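Local coordinates for DNA replication and repair protein RecF (Caldanaerobacter subterraneus subsp. tengcongensis, PDB 5Z69), which probably acts in DNA repair and replication as an ATP-binding recombination mediator of the RecFOR pathway that binds single-stranded DNA, at residues M8-E12 with G79-S83; D190-A194 with K251-T255. The contacts are given in a common frame with arbitrary orientation. Where two conformers were deposited one is given. Numbering follows the deposited sequence.

Interaction 1: M8-E12 with G79-S83; sequences MYLKE and GLVRS
Build two antiparallel strands, 9-12 and 79-83, axes 4.6 Å apart at 145°. Y9 pairs with R82 through R82 N to Y9 O at 2.7 Å and a weak return bond, Y9 N to R82 O, at 3.0 Å; L10 and V81 form the next, non-hydrogen-bonded pair, CA-CA 4.4 Å. A beta bulge shifts the register by one: K11 takes near-helical angles (-71/-40) and E12, not K11, pairs with L80, with hydrogen bonds K11 N to L80 O at 2.8 Å and L80 N to E12 O at 3.2 Å. L80, the most covered residue, is m,t and sets CD1 3.4 Å from CD of E12, whose chi1 is p. R82 extends along the same face, its CB 4.0 Å from K11 CE, while K11 NZ forms a salt bridge with E88. On the other face, L10 CD1 meets V81 CG1 at 3.7 Å. This bulged pair lies inside the antiparallel sheet of an ABC-type ATPase head, strand 9-16 between 24-27 and 74-83.

Interaction 2: D190-A194 with K251-T255; sequences DEKLA and KNRLT
Both segments are alpha helix, with N-to-C directions 138° apart and axes 9.3 Å apart: an oblique, roughly antiparallel helix-helix packing in the helical region, built on L254 and A194 with no hydrogen bond across it. K251 opens the contact where the backbones come closest, K251 CA to A194 CA 5.4 Å, an approach the small alanine allows: A194 CB is 4.0 Å from K251 CB. With its t,p,t,p rotamer the lysine runs alongside helix 190-194 from A194 towards E191, placing its CE 3.6 Å from E191 CG. Its NZ, 4.3 Å from D190 OD1 and too far for a salt bridge, gives a weak hydrogen bond of 3.2 Å to T255 OG1. N252 and R253 make no contact with 190-194; R253 packs on L232 of the second subunit. L254 (m,t) points back in, its CD1 3.1 Å from D190 O, a tight approach, and 4.1 Å from L193 CB. T255 touches only marginally and turns OG1 to its own helix, 3.0 Å from K251 O. Helix 186-222 is thus packed by two helices: 243-256 lies along D190 and A194, while 153-177 receives L193 and supplies R169 for a salt bridge to D190; the loop at V269 meets L254.

From the N terminus, strand 74-83 returns to pair with strand 9-16 in interaction 1, closing a loop of 66 residues that holds strands 24-27 and 32-36, the predicted ATP-binding P-loop and helix 43-55. The chain then finishes the antiparallel sheet, adds strand 122-125 to the mixed sheet and passes into the helical part, where interaction 2 closes a 56-residue loop, bringing helix 243-256 back to helix 186-222. The two loops follow in series and neither nest nor cross. The centres of the two interactions are 44 Å apart, on opposite sides of the chain's centre, with their nearest atoms about 31 Å apart. Interaction 1 joins strands of the ATPase head, interaction 2 helices of the helical region.

Interaction 1: M8-E12 with G79-S83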
# COMPACT_ATOMS: atom_id res chain seq x y z
N MET A 8 14.55 -10.96 -33.75
CA MET A 8 14.09 -9.68 -34.24
C MET A 8 15.30 -8.92 -34.74
O MET A 8 16.36 -8.96 -34.12
CB MET A 8 13.36 -8.88 -33.15
CG MET A 8 12.01 -9.45 -32.78
SD MET A 8 10.70 -8.84 -33.88
CE MET A 8 9.29 -9.81 -33.34
N TYR A 9 15.12 -8.22 -35.85
CA TYR A 9 16.22 -7.56 -36.54
C TYR A 9 15.65 -6.43 -37.40
O TYR A 9 14.76 -6.64 -38.22
CB TYR A 9 17.00 -8.56 -37.42
CG TYR A 9 18.17 -7.94 -38.19
CD1 TYR A 9 19.41 -7.77 -37.59
CD2 TYR A 9 18.04 -7.55 -39.52
CE1 TYR A 9 20.48 -7.22 -38.27
CE2 TYR A 9 19.11 -6.99 -40.22
CZ TYR A 9 20.32 -6.82 -39.58
OH TYR A 9 21.40 -6.27 -40.24
N LEU A 10 16.19 -5.23 -37.22
CA LEU A 10 15.77 -4.07 -37.99
C LEU A 10 16.76 -3.88 -39.11
O LEU A 10 17.91 -3.51 -38.86
CB LEU A 10 15.70 -2.83 -37.11
CG LEU A 10 15.28 -1.53 -37.80
CD1 LEU A 10 13.81 -1.61 -38.27
CD2 LEU A 10 15.51 -0.32 -36.88
N LYS A 11 16.34 -4.18 -40.34
CA LYS A 11 17.26 -4.11 -41.46
C LYS A 11 17.58 -2.67 -41.76
O LYS A 11 18.72 -2.32 -42.07
CB LYS A 11 16.67 -4.77 -42.72
CG LYS A 11 16.07 -6.15 -42.50
CD LYS A 11 15.61 -6.75 -43.84
CE LYS A 11 15.04 -8.14 -43.67
NZ LYS A 11 14.63 -8.67 -45.01
N GLU A 12 16.56 -1.83 -41.68
CA GLU A 12 16.71 -0.46 -42.07
C GLU A 12 15.55 0.34 -41.51
O GLU A 12 14.51 -0.22 -41.14
CB GLU A 12 16.75 -0.33 -43.62
CG GLU A 12 15.40 -0.57 -44.25
CD GLU A 12 15.33 -0.18 -45.71
OE1 GLU A 12 16.11 -0.73 -46.52
OE2 GLU A 12 14.50 0.69 -46.07
N GLY A 79 10.03 1.07 -41.17
CA GLY A 79 11.06 0.10 -40.80
C GLY A 79 10.83 -1.19 -41.57
O GLY A 79 9.68 -1.58 -41.82
N LEU A 80 11.92 -1.85 -41.93
CA LEU A 80 11.84 -3.20 -42.49
C LEU A 80 12.46 -4.12 -41.45
O LEU A 80 13.60 -3.94 -41.03
CB LEU A 80 12.57 -3.30 -43.84
CG LEU A 80 12.11 -2.37 -45.00
CD1 LEU A 80 12.95 -2.56 -46.27
CD2 LEU A 80 10.64 -2.56 -45.35
N VAL A 81 11.70 -5.09 -40.98
CA VAL A 81 12.20 -5.91 -39.89
C VAL A 81 12.16 -7.38 -40.28
O VAL A 81 11.39 -7.80 -41.15
CB VAL A 81 11.39 -5.70 -38.55
CG1 VAL A 81 11.20 -4.21 -38.23
CG2 VAL A 81 10.05 -6.42 -38.59
N ARG A 82 13.05 -8.15 -39.68
CA ARG A 82 13.02 -9.60 -39.80
C ARG A 82 12.63 -10.15 -38.43
O ARG A 82 13.01 -9.58 -37.41
CB ARG A 82 14.38 -10.13 -40.27
CG ARG A 82 14.45 -11.65 -40.41
CD ARG A 82 15.66 -12.09 -41.22
NE ARG A 82 15.56 -13.51 -41.56
CZ ARG A 82 16.42 -14.17 -42.33
NH1 ARG A 82 17.47 -13.56 -42.84
NH2 ARG A 82 16.24 -15.45 -42.57
N SER A 83 11.85 -11.22 -38.39
CA SER A 83 11.55 -11.82 -37.10
C SER A 83 11.43 -13.33 -37.30
O SER A 83 11.64 -13.80 -38.41
CB SER A 83 10.27 -11.22 -36.49
OG SER A 83 9.10 -11.67 -37.16

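Interaction 2: D190-A194 with K251-T255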
# COMPACT_ATOMS: atom_id res chain seq x y z
N ASP A 190 -20.72 -0.75 -12.75
CA ASP A 190 -19.97 -1.28 -11.63
C ASP A 190 -19.66 -2.75 -11.85
O ASP A 190 -18.52 -3.19 -11.64
CB ASP A 190 -20.76 -1.11 -10.32
CG ASP A 190 -20.65 0.30 -9.74
OD1 ASP A 190 -21.27 0.54 -8.68
OD2 ASP A 190 -19.96 1.16 -10.32
N GLU A 191 -20.68 -3.50 -12.24
CA GLU A 191 -20.55 -4.93 -12.49
C GLU A 191 -19.48 -5.17 -13.54
O GLU A 191 -18.64 -6.06 -13.40
CB GLU A 191 -21.89 -5.52 -12.94
CG GLU A 191 -23.03 -5.27 -11.95
CD GLU A 191 -24.37 -5.84 -12.42
OE1 GLU A 191 -25.01 -6.57 -11.63
OE2 GLU A 191 -24.78 -5.56 -13.57
N LYS A 192 -19.51 -4.36 -14.59
CA LYS A 192 -18.59 -4.53 -15.72
C LYS A 192 -17.16 -4.22 -15.30
O LYS A 192 -16.23 -4.96 -15.62
CB LYS A 192 -19.00 -3.65 -16.91
CG LYS A 192 -18.24 -3.99 -18.20
CD LYS A 192 -18.73 -3.21 -19.39
CE LYS A 192 -17.89 -3.54 -20.64
NZ LYS A 192 -18.53 -3.03 -21.86
N LEU A 193 -16.99 -3.13 -14.55
CA LEU A 193 -15.66 -2.75 -14.07
C LEU A 193 -15.05 -3.80 -13.17
O LEU A 193 -13.83 -3.97 -13.15
CB LEU A 193 -15.71 -1.42 -13.31
CG LEU A 193 -15.86 -0.14 -14.14
CD1 LEU A 193 -16.02 1.06 -13.22
CD2 LEU A 193 -14.69 0.06 -15.11
N ALA A 194 -15.89 -4.50 -12.41
CA ALA A 194 -15.40 -5.50 -11.47
C ALA A 194 -14.96 -6.75 -12.22
O ALA A 194 -13.94 -7.36 -11.91
CB ALA A 194 -16.49 -5.83 -10.42
N LYS A 251 -16.62 -5.14 -6.73
CA LYS A 251 -18.00 -4.69 -6.82
C LYS A 251 -18.49 -4.11 -5.46
O LYS A 251 -19.18 -3.08 -5.43
CB LYS A 251 -18.88 -5.86 -7.27
CG LYS A 251 -20.37 -5.58 -7.30
CD LYS A 251 -20.76 -4.76 -8.52
CE LYS A 251 -22.25 -4.43 -8.51
NZ LYS A 251 -22.59 -3.35 -7.55
N ASN A 252 -18.14 -4.74 -4.35
CA ASN A 252 -18.54 -4.20 -3.04
C ASN A 252 -17.91 -2.83 -2.79
O ASN A 252 -18.55 -1.90 -2.30
CB ASN A 252 -18.15 -5.15 -1.90
CG ASN A 252 -18.87 -6.48 -1.97
OD1 ASN A 252 -18.41 -7.48 -1.41
ND2 ASN A 252 -20.00 -6.52 -2.68
N ARG A 253 -16.63 -2.73 -3.12
CA ARG A 253 -15.91 -1.50 -2.95
C ARG A 253 -16.46 -0.38 -3.83
O ARG A 253 -16.53 0.75 -3.37
CB ARG A 253 -14.42 -1.74 -3.22
CG ARG A 253 -13.84 -2.67 -2.19
CD ARG A 253 -12.43 -3.12 -2.49
NE ARG A 253 -11.88 -3.78 -1.31
CZ ARG A 253 -10.66 -3.58 -0.84
NH1 ARG A 253 -9.83 -2.75 -1.46
NH2 ARG A 253 -10.27 -4.22 0.26
N LEU A 254 -16.85 -0.68 -5.07
CA LEU A 254 -17.43 0.33 -5.96
C LEU A 254 -18.70 0.90 -5.35
O LEU A 254 -18.93 2.12 -5.35
CB LEU A 254 -17.76 -0.27 -7.35
CG LEU A 254 -16.62 -0.76 -8.22
CD1 LEU A 254 -17.10 -1.53 -9.43
CD2 LEU A 254 -15.86 0.47 -8.66
N THR A 255 -19.54 0.01 -4.85
CA THR A 255 -20.82 0.40 -4.26
C THR A 255 -20.61 1.31 -3.05
O THR A 255 -21.28 2.32 -2.91
CB THR A 255 -21.64 -0.84 -3.84
OG1 THR A 255 -21.81 -1.70 -4.97
CG2 THR A 255 -23.02 -0.42 -3.33